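Local atomic coordinates of uncharacterized protein (Danio rerio, PDB entry 5HBA), a protein that serves as the A subunit of complement C1q and probably helps to recognise immune targets through its globular domain. Residues C63-S68 with E107-D112; V8-T13 with K120-V125. One frame throughout, in Å; residues are numbered along the deposited sequence.

Interaction 1 (C63-S68 with E107-D112)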
ATOM      1  N   CYS A  63      -5.843   7.553 -13.204  1.00 25.07           N
ATOM      2  CA  CYS A  63      -4.972   8.481 -12.503  1.00 26.19           C
ATOM      3  C   CYS A  63      -5.699   9.011 -11.264  1.00 26.73           C
ATOM      4  O   CYS A  63      -6.851   9.456 -11.350  1.00 23.99           O
ATOM      5  CB  CYS A  63      -4.599   9.643 -13.416  1.00 28.20           C
ATOM      6  SG  CYS A  63      -3.233   9.293 -14.547  1.00 32.86           S
ATOM      7  N   LEU A  64      -5.029   8.945 -10.116  1.00 23.58           N
ATOM      8  CA  LEU A  64      -5.571   9.478  -8.876  1.00 20.53           C
ATOM      9  C   LEU A  64      -4.546  10.340  -8.162  1.00 25.29           C
ATOM     10  O   LEU A  64      -3.334  10.051  -8.177  1.00 22.41           O
ATOM     11  CB  LEU A  64      -6.042   8.343  -7.962  1.00 25.11           C
ATOM     12  CG  LEU A  64      -7.353   7.655  -8.355  1.00 25.73           C
ATOM     13  CD1 LEU A  64      -7.366   6.253  -7.830  1.00 26.32           C
ATOM     14  CD2 LEU A  64      -8.564   8.410  -7.781  1.00 23.82           C
ATOM     15  N   ARG A  65      -5.024  11.419  -7.550  1.00 22.15           N
ATOM     16  CA  ARG A  65      -4.165  12.248  -6.722  1.00 21.86           C
ATOM     17  C   ARG A  65      -4.544  12.055  -5.270  1.00 24.40           C
ATOM     18  O   ARG A  65      -5.729  11.967  -4.942  1.00 23.67           O
ATOM     19  CB  ARG A  65      -4.325  13.728  -7.084  1.00 25.10           C
ATOM     20  CG  ARG A  65      -3.681  14.127  -8.378  1.00 26.89           C
ATOM     21  CD  ARG A  65      -3.566  15.656  -8.503  1.00 31.46           C
ATOM     22  NE  ARG A  65      -2.936  16.011  -9.774  1.00 30.95           N
ATOM     23  CZ  ARG A  65      -3.611  16.351 -10.868  1.00 30.26           C
ATOM     24  NH1 ARG A  65      -4.934  16.410 -10.840  1.00 27.25           N
ATOM     25  NH2 ARG A  65      -2.961  16.644 -11.986  1.00 31.50           N
ATOM     26  N   LEU A  66      -3.546  11.975  -4.398  1.00 20.38           N
ATOM     27  CA  LEU A  66      -3.812  12.112  -2.966  1.00 21.66           C
ATOM     28  C   LEU A  66      -3.587  13.578  -2.623  1.00 24.92           C
ATOM     29  O   LEU A  66      -2.514  14.127  -2.907  1.00 24.22           O
ATOM     30  CB  LEU A  66      -2.871  11.225  -2.144  1.00 19.22           C
ATOM     31  CG  LEU A  66      -2.953  11.347  -0.622  1.00 23.57           C
ATOM     32  CD1 LEU A  66      -4.262  10.699  -0.084  1.00 23.91           C
ATOM     33  CD2 LEU A  66      -1.728  10.694  -0.006  1.00 24.93           C
ATOM     34  N   LYS A  67      -4.588  14.220  -2.029  1.00 23.78           N
ATOM     35  CA  LYS A  67      -4.528  15.663  -1.793  1.00 25.61           C
ATOM     36  C   LYS A  67      -4.820  16.022  -0.335  1.00 28.81           C
ATOM     37  O   LYS A  67      -5.452  15.246   0.383  1.00 24.70           O
ATOM     38  CB  LYS A  67      -5.515  16.402  -2.718  1.00 27.07           C
ATOM     39  CG  LYS A  67      -5.139  16.390  -4.212  1.00 29.78           C
ATOM     40  CD  LYS A  67      -6.056  17.297  -5.046  1.00 34.37           C
ATOM     41  CE  LYS A  67      -5.573  18.756  -5.088  1.00 35.64           C
ATOM     42  NZ  LYS A  67      -4.323  18.909  -5.910  1.00 45.50           N
ATOM     43  N   SER A  68      -4.355  17.196   0.103  1.00 25.20           N
ATOM     44  CA  SER A  68      -4.689  17.715   1.438  1.00 25.72           C
ATOM     45  C   SER A  68      -4.855  19.238   1.426  1.00 29.32           C
ATOM     46  O   SER A  68      -4.328  19.918   0.540  1.00 28.25           O
ATOM     47  CB  SER A  68      -3.587  17.381   2.446  1.00 28.97           C
ATOM     48  OG  SER A  68      -2.450  18.207   2.228  1.00 34.43           O
ATOM     49  N   GLU A 107      -8.908  11.949  -5.459  1.00 20.10           N
ATOM     50  CA  GLU A 107      -9.400  12.680  -6.616  1.00 24.23           C
ATOM     51  C   GLU A 107      -8.870  12.053  -7.910  1.00 22.05           C
ATOM     52  O   GLU A 107      -7.659  11.802  -8.053  1.00 25.35           O
ATOM     53  CB  GLU A 107      -9.053  14.175  -6.463  1.00 27.21           C
ATOM     54  CG  GLU A 107      -9.542  15.098  -7.529  1.00 32.40           C
ATOM     55  CD  GLU A 107      -9.171  16.550  -7.227  1.00 33.75           C
ATOM     56  OE1 GLU A 107      -8.499  16.800  -6.197  1.00 35.68           O
ATOM     57  OE2 GLU A 107      -9.540  17.435  -8.022  1.00 40.50           O
ATOM     58  N   PRO A 108      -9.779  11.647  -8.765  1.00 22.77           N
ATOM     59  CA  PRO A 108      -9.359  11.167 -10.082  1.00 22.11           C
ATOM     60  C   PRO A 108      -9.086  12.335 -11.020  1.00 22.73           C
ATOM     61  O   PRO A 108      -9.655  13.421 -10.835  1.00 22.88           O
ATOM     62  CB  PRO A 108     -10.580  10.380 -10.587  1.00 23.04           C
ATOM     63  CG  PRO A 108     -11.569  10.345  -9.431  1.00 22.88           C
ATOM     64  CD  PRO A 108     -11.237  11.523  -8.569  1.00 23.03           C
ATOM     65  N   PHE A 109      -8.213  12.114 -11.999  1.00 23.20           N
ATOM     66  CA  PHE A 109      -8.012  13.058 -13.098  1.00 28.70           C
ATOM     67  C   PHE A 109      -7.727  12.307 -14.403  1.00 27.14           C
ATOM     68  O   PHE A 109      -7.452  11.106 -14.385  1.00 26.41           O
ATOM     69  CB  PHE A 109      -6.924  14.092 -12.774  1.00 26.75           C
ATOM     70  CG  PHE A 109      -5.529  13.526 -12.634  1.00 27.52           C
ATOM     71  CD1 PHE A 109      -5.131  12.884 -11.466  1.00 25.87           C
ATOM     72  CD2 PHE A 109      -4.586  13.707 -13.651  1.00 29.32           C
ATOM     73  CE1 PHE A 109      -3.832  12.389 -11.332  1.00 26.28           C
ATOM     74  CE2 PHE A 109      -3.276  13.228 -13.520  1.00 26.34           C
ATOM     75  CZ  PHE A 109      -2.901  12.565 -12.364  1.00 27.50           C
ATOM     76  N   ALA A 110      -7.854  12.994 -15.532  1.00 29.42           N
ATOM     77  CA  ALA A 110      -7.510  12.393 -16.814  1.00 36.12           C
ATOM     78  C   ALA A 110      -6.061  12.749 -17.138  1.00 34.92           C
ATOM     79  O   ALA A 110      -5.764  13.852 -17.611  1.00 40.14           O
ATOM     80  CB  ALA A 110      -8.444  12.871 -17.911  1.00 36.25           C
ATOM     81  N   GLY A 111      -5.165  11.807 -16.858  1.00 36.03           N
ATOM     82  CA  GLY A 111      -3.733  12.006 -17.020  1.00 33.48           C
ATOM     83  C   GLY A 111      -3.251  12.281 -18.432  1.00 33.97           C
ATOM     84  O   GLY A 111      -2.125  12.729 -18.619  1.00 35.74           O
ATOM     85  N   ASP A 112      -4.081  11.996 -19.428  1.00 34.96           N
ATOM     86  CA  ASP A 112      -3.753  12.367 -20.804  1.00 38.69           C
ATOM     87  C   ASP A 112      -5.041  12.513 -21.625  1.00 37.88           C
ATOM     88  O   ASP A 112      -6.143  12.458 -21.069  1.00 35.60           O
ATOM     89  CB  ASP A 112      -2.764  11.366 -21.440  1.00 33.50           C
ATOM     90  CG  ASP A 112      -3.348   9.956 -21.590  1.00 41.00           C
ATOM     91  OD1 ASP A 112      -4.471   9.703 -21.100  1.00 39.00           O
ATOM     92  OD2 ASP A 112      -2.671   9.087 -22.195  1.00 43.44           O
TER
HETATM   93  O   HOH W   1      -8.231   8.642 -14.455  1.00 36.14           O
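Main-chain hydrogen bonds join 63-68 to 107-112 as antiparallel neighbours. Arg-65 N lies nearly on the C=O axis of Glu-107 and reaches its O at 2.7 Å, while the return bond from Glu-107 N to Arg-65 O is longer, 3.2 Å, and bent. Next along, Phe-109 N donates to Cys-63 O at 3.1 Å from above the carbonyl plane. A water also links the two segments, accepting from Cys-63 N and donating to Phe-109 O.

On the side of Cys-63, Arg-65 and Phe-109 the contact turns on one ring. With chi1 at 66°, Phe-109 holds CG in the crowded position between its own N and carbonyl carbon, which lays the ring across strand 62-68. Cys-63 CB sits over the centre of one face, 3.5 Å from the centroid, with SG set obliquely. Over the opposite face the extended Arg-65 brings its guanidinium flat, planes 16° apart and CZ 3.7 Å from the centroid, a cation-pi stack. An alanine in place of Phe-109 would probably lose the flat surface under the guanidinium and the CH-pi contact of Cys-63 CB. Cys-63 SG itself is linked to Cys-79, so the ring borders a disulfide that ties 62-68 to strand 75-80 within one sheet of the C1q jelly-roll sandwich.

Apolar packing occupies the other side, where Leu-64 CD2 meets Pro-108 CG at 3.9 Å and Leu-64 also packs on Phe-54 and Ala-56 of strand 48-59.

Charged ends are placed by outside partners: Glu-107 OE1 accepts from Trp-105 NE1 and Lys-67 NZ is hydrogen-bonded to Ser-75 OG, leaving NZ and OE1 4.7 Å apart.

Interaction 2 (V8-T13 with K120-V125); sequences VLRNET and KRLYAV. With SO4 (sulfate ion), chain D.
Strands 5-10 and 120-133 bring the two ends of the C1q domain together as antiparallel neighbours in one sheet of its jelly roll, and the contact lies where that pairing splays into loop. Its regular part is a hydrogen-bonded pair: Arg-10 N to Ala-124 O at 2.7 Å, and Ala-124 N to a lone pair of Arg-10 O at 3.1 Å. On the side of Leu-9, whose CG is anti to its N, CD1 wedges between Tyr-123 CE1 (3.8 Å) and Val-125 CG2 (3.9 Å). Leu-76 of a second subunit packs on Leu-9 and Tyr-123, so this side belongs to the trimer interface.

Beyond Arg-10 no further direct main-chain bond joins the two segments, and two waters fill in. One accepts from Leu-122 N (2.9 Å) and Arg-10 NE; the other accepts from Glu-12 N and donates weakly to Leu-122 O. Arg-10, extended from CG to NE, passes Leu-122 O at its guanidinium edge; its far end bonds to Thr-23 O and Ser-14 O. Arg-121, bent at chi3, has Thr-13 CA over one guanidinium face and gives two weak bonds to Glu-12 O, from NE and NH2. A sulfate, probably from the crystallisation liquor, takes a straight bond from Thr-13 N to its O3. Held by these carbonyls and faced by the Glu-12 carboxylate, a long charge contact, Arg-10 is likely to help fix the following loop.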
ATOM      1  N   VAL A   8     -12.701   2.986   4.089  1.00 21.85           N
ATOM      2  CA  VAL A   8     -13.937   3.271   3.351  1.00 24.05           C
ATOM      3  C   VAL A   8     -13.891   2.683   1.945  1.00 24.63           C
ATOM      4  O   VAL A   8     -12.833   2.649   1.309  1.00 20.62           O
ATOM      5  CB  VAL A   8     -14.233   4.797   3.296  1.00 25.29           C
ATOM      6  CG1 VAL A   8     -14.602   5.305   4.685  1.00 21.49           C
ATOM      7  CG2 VAL A   8     -13.009   5.561   2.754  1.00 21.84           C
ATOM      8  N   LEU A   9     -15.044   2.209   1.475  1.00 22.94           N
ATOM      9  CA  LEU A   9     -15.133   1.499   0.201  1.00 23.08           C
ATOM     10  C   LEU A   9     -16.081   2.185  -0.779  1.00 23.58           C
ATOM     11  O   LEU A   9     -17.161   2.657  -0.404  1.00 21.22           O
ATOM     12  CB  LEU A   9     -15.594   0.055   0.450  1.00 23.01           C
ATOM     13  CG  LEU A   9     -16.092  -0.819  -0.709  1.00 22.96           C
ATOM     14  CD1 LEU A   9     -14.986  -1.178  -1.694  1.00 27.49           C
ATOM     15  CD2 LEU A   9     -16.753  -2.081  -0.168  1.00 23.88           C
ATOM     16  N   ARG A  10     -15.671   2.245  -2.038  1.00 20.56           N
ATOM     17  CA  ARG A  10     -16.553   2.723  -3.091  1.00 23.94           C
ATOM     18  C   ARG A  10     -16.788   1.571  -4.043  1.00 24.94           C
ATOM     19  O   ARG A  10     -15.838   1.091  -4.666  1.00 21.36           O
ATOM     20  CB  ARG A  10     -15.930   3.886  -3.871  1.00 23.36           C
ATOM     21  CG  ARG A  10     -16.857   4.397  -4.982  1.00 24.90           C
ATOM     22  CD  ARG A  10     -16.190   5.414  -5.902  1.00 22.17           C
ATOM     23  NE  ARG A  10     -17.102   5.771  -6.985  1.00 24.26           N
ATOM     24  CZ  ARG A  10     -17.921   6.822  -6.961  1.00 28.13           C
ATOM     25  NH1 ARG A  10     -17.923   7.641  -5.911  1.00 22.82           N
ATOM     26  NH2 ARG A  10     -18.724   7.061  -7.994  1.00 25.38           N
ATOM     27  N   ASN A  11     -18.041   1.118  -4.130  1.00 21.29           N
ATOM     28  CA  ASN A  11     -18.439   0.064  -5.059  1.00 28.20           C
ATOM     29  C   ASN A  11     -19.855   0.342  -5.543  1.00 25.33           C
ATOM     30  O   ASN A  11     -20.823  -0.054  -4.901  1.00 26.33           O
ATOM     31  CB  ASN A  11     -18.379  -1.318  -4.398  1.00 26.16           C
ATOM     32  CG  ASN A  11     -18.575  -2.461  -5.401  1.00 30.58           C
ATOM     33  OD1 ASN A  11     -18.281  -2.322  -6.585  1.00 34.23           O
ATOM     34  ND2 ASN A  11     -19.064  -3.595  -4.918  1.00 38.73           N
ATOM     35  N   GLU A  12     -19.964   1.047  -6.666  1.00 29.40           N
ATOM     36  CA  GLU A  12     -21.252   1.549  -7.141  1.00 30.19           C
ATOM     37  C   GLU A  12     -21.259   1.771  -8.653  1.00 33.62           C
ATOM     38  O   GLU A  12     -20.200   1.783  -9.303  1.00 29.99           O
ATOM     39  CB  GLU A  12     -21.623   2.846  -6.404  1.00 31.20           C
ATOM     40  CG  GLU A  12     -20.500   3.868  -6.347  1.00 31.92           C
ATOM     41  CD  GLU A  12     -20.848   5.104  -5.524  1.00 35.64           C
ATOM     42  OE1 GLU A  12     -21.639   5.938  -6.006  1.00 41.41           O
ATOM     43  OE2 GLU A  12     -20.313   5.259  -4.403  1.00 38.95           O
ATOM     44  N   THR A  13     -22.461   1.941  -9.203  1.00 27.39           N
ATOM     45  CA  THR A  13     -22.647   2.116 -10.640  1.00 29.90           C
ATOM     46  C   THR A  13     -22.315   3.552 -11.055  1.00 24.53           C
ATOM     47  O   THR A  13     -21.905   3.798 -12.185  1.00 27.63           O
ATOM     48  CB  THR A  13     -24.101   1.745 -11.068  1.00 31.06           C
ATOM     49  OG1 THR A  13     -24.395   0.406 -10.646  1.00 38.38           O
ATOM     50  CG2 THR A  13     -24.290   1.836 -12.592  1.00 29.29           C
ATOM     51  N   LYS A 120     -15.638   7.881 -15.256  1.00 29.35           N
ATOM     52  CA  LYS A 120     -15.937   6.448 -15.290  1.00 29.49           C
ATOM     53  C   LYS A 120     -16.218   5.903 -13.907  1.00 27.90           C
ATOM     54  O   LYS A 120     -15.897   6.538 -12.893  1.00 20.46           O
ATOM     55  CB  LYS A 120     -14.775   5.631 -15.874  1.00 27.20           C
ATOM     56  CG  LYS A 120     -13.998   6.257 -16.999  1.00 34.13           C
ATOM     57  CD  LYS A 120     -12.809   5.342 -17.348  1.00 38.61           C
ATOM     58  CE  LYS A 120     -11.551   6.128 -17.695  1.00 38.89           C
ATOM     59  NZ  LYS A 120     -10.321   5.262 -17.713  1.00 38.43           N
ATOM     60  N   ARG A 121     -16.792   4.706 -13.873  1.00 23.58           N
ATOM     61  CA  ARG A 121     -16.968   3.989 -12.619  1.00 25.21           C
ATOM     62  C   ARG A 121     -15.616   3.794 -11.965  1.00 27.04           C
ATOM     63  O   ARG A 121     -14.580   3.686 -12.651  1.00 26.28           O
ATOM     64  CB  ARG A 121     -17.604   2.613 -12.843  1.00 28.99           C
ATOM     65  CG  ARG A 121     -19.009   2.637 -13.402  1.00 35.59           C
ATOM     66  CD  ARG A 121     -19.622   1.224 -13.366  1.00 34.23           C
ATOM     67  NE  ARG A 121     -19.525   0.651 -12.021  1.00 40.90           N
ATOM     68  CZ  ARG A 121     -19.984  -0.548 -11.664  1.00 49.43           C
ATOM     69  NH1 ARG A 121     -20.591  -1.331 -12.550  1.00 50.66           N
ATOM     70  NH2 ARG A 121     -19.840  -0.965 -10.412  1.00 49.89           N
ATOM     71  N   LEU A 122     -15.613   3.744 -10.637  1.00 25.43           N
ATOM     72  CA  LEU A 122     -14.354   3.595  -9.912  1.00 25.23           C
ATOM     73  C   LEU A 122     -14.535   2.758  -8.657  1.00 25.30           C
ATOM     74  O   LEU A 122     -15.332   3.098  -7.783  1.00 25.69           O
ATOM     75  CB  LEU A 122     -13.786   4.966  -9.540  1.00 25.28           C
ATOM     76  CG  LEU A 122     -12.535   5.014  -8.651  1.00 26.05           C
ATOM     77  CD1 LEU A 122     -11.277   4.666  -9.451  1.00 22.21           C
ATOM     78  CD2 LEU A 122     -12.406   6.403  -8.015  1.00 20.97           C
ATOM     79  N   TYR A 123     -13.786   1.661  -8.572  1.00 23.75           N
ATOM     80  CA  TYR A 123     -13.753   0.857  -7.366  1.00 22.70           C
ATOM     81  C   TYR A 123     -12.621   1.406  -6.522  1.00 23.33           C
ATOM     82  O   TYR A 123     -11.522   1.619  -7.033  1.00 22.94           O
ATOM     83  CB  TYR A 123     -13.470  -0.590  -7.733  1.00 23.46           C
ATOM     84  CG  TYR A 123     -13.340  -1.540  -6.567  1.00 28.25           C
ATOM     85  CD1 TYR A 123     -14.467  -2.104  -5.971  1.00 31.07           C
ATOM     86  CD2 TYR A 123     -12.086  -1.910  -6.087  1.00 27.98           C
ATOM     87  CE1 TYR A 123     -14.344  -3.004  -4.915  1.00 29.43           C
ATOM     88  CE2 TYR A 123     -11.955  -2.797  -5.032  1.00 28.59           C
ATOM     89  CZ  TYR A 123     -13.085  -3.335  -4.452  1.00 29.54           C
ATOM     90  OH  TYR A 123     -12.957  -4.217  -3.407  1.00 36.43           O
ATOM     91  N   ALA A 124     -12.878   1.677  -5.245  1.00 23.04           N
ATOM     92  CA  ALA A 124     -11.822   2.255  -4.415  1.00 22.14           C
ATOM     93  C   ALA A 124     -11.921   1.871  -2.947  1.00 22.34           C
ATOM     94  O   ALA A 124     -13.008   1.886  -2.374  1.00 24.71           O
ATOM     95  CB  ALA A 124     -11.799   3.793  -4.574  1.00 22.87           C
ATOM     96  N   VAL A 125     -10.779   1.517  -2.358  1.00 21.53           N
ATOM     97  CA  VAL A 125     -10.652   1.328  -0.918  1.00 21.80           C
ATOM     98  C   VAL A 125      -9.659   2.378  -0.418  1.00 23.50           C
ATOM     99  O   VAL A 125      -8.542   2.467  -0.921  1.00 21.66           O
ATOM    100  CB  VAL A 125     -10.153  -0.104  -0.566  1.00 25.34           C
ATOM    101  CG1 VAL A 125      -9.985  -0.259   0.943  1.00 23.85           C
ATOM    102  CG2 VAL A 125     -11.141  -1.168  -1.083  1.00 23.90           C
TER
HETATM  103  S   SO4 D 201     -25.559   2.811  -7.461  1.00 31.77           S
HETATM  104  O1  SO4 D 201     -26.004   3.155  -6.115  1.00 34.22           O
HETATM  105  O2  SO4 D 201     -24.825   3.938  -8.032  1.00 34.44           O
HETATM  106  O3  SO4 D 201     -24.662   1.651  -7.414  1.00 31.59           O
HETATM  107  O4  SO4 D 201     -26.696   2.491  -8.326  1.00 34.66           O
HETATM  108  O   HOH W   2     -18.102   3.937  -9.237  1.00 26.64           O
HETATM  109  O   HOH W   3     -17.467   1.381  -8.104  1.00 28.07           O

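In the fold
Interaction 1 is nested within the chain loop that interaction 2 closes, and each pairs antiparallel strands in a different sheet of the sandwich. The two meet between the sheets, where Pro-108 CG packs on Leu-122 CD2. Half the touching residues of interaction 1 are buried and none is exposed, whereas interaction 2 runs out to exposed Asn-11, Thr-13 and Arg-121. In 63-68 with 107-112 the outer side carries a ring held between a guanidinium and a half-cystine, and no other chain of the assembly touches either segment. In 8-13 with 120-125 the apolar side of Leu-9, Tyr-123 and Val-125 packs against a neighbouring subunit, while the splayed end is bridged by water and arginine.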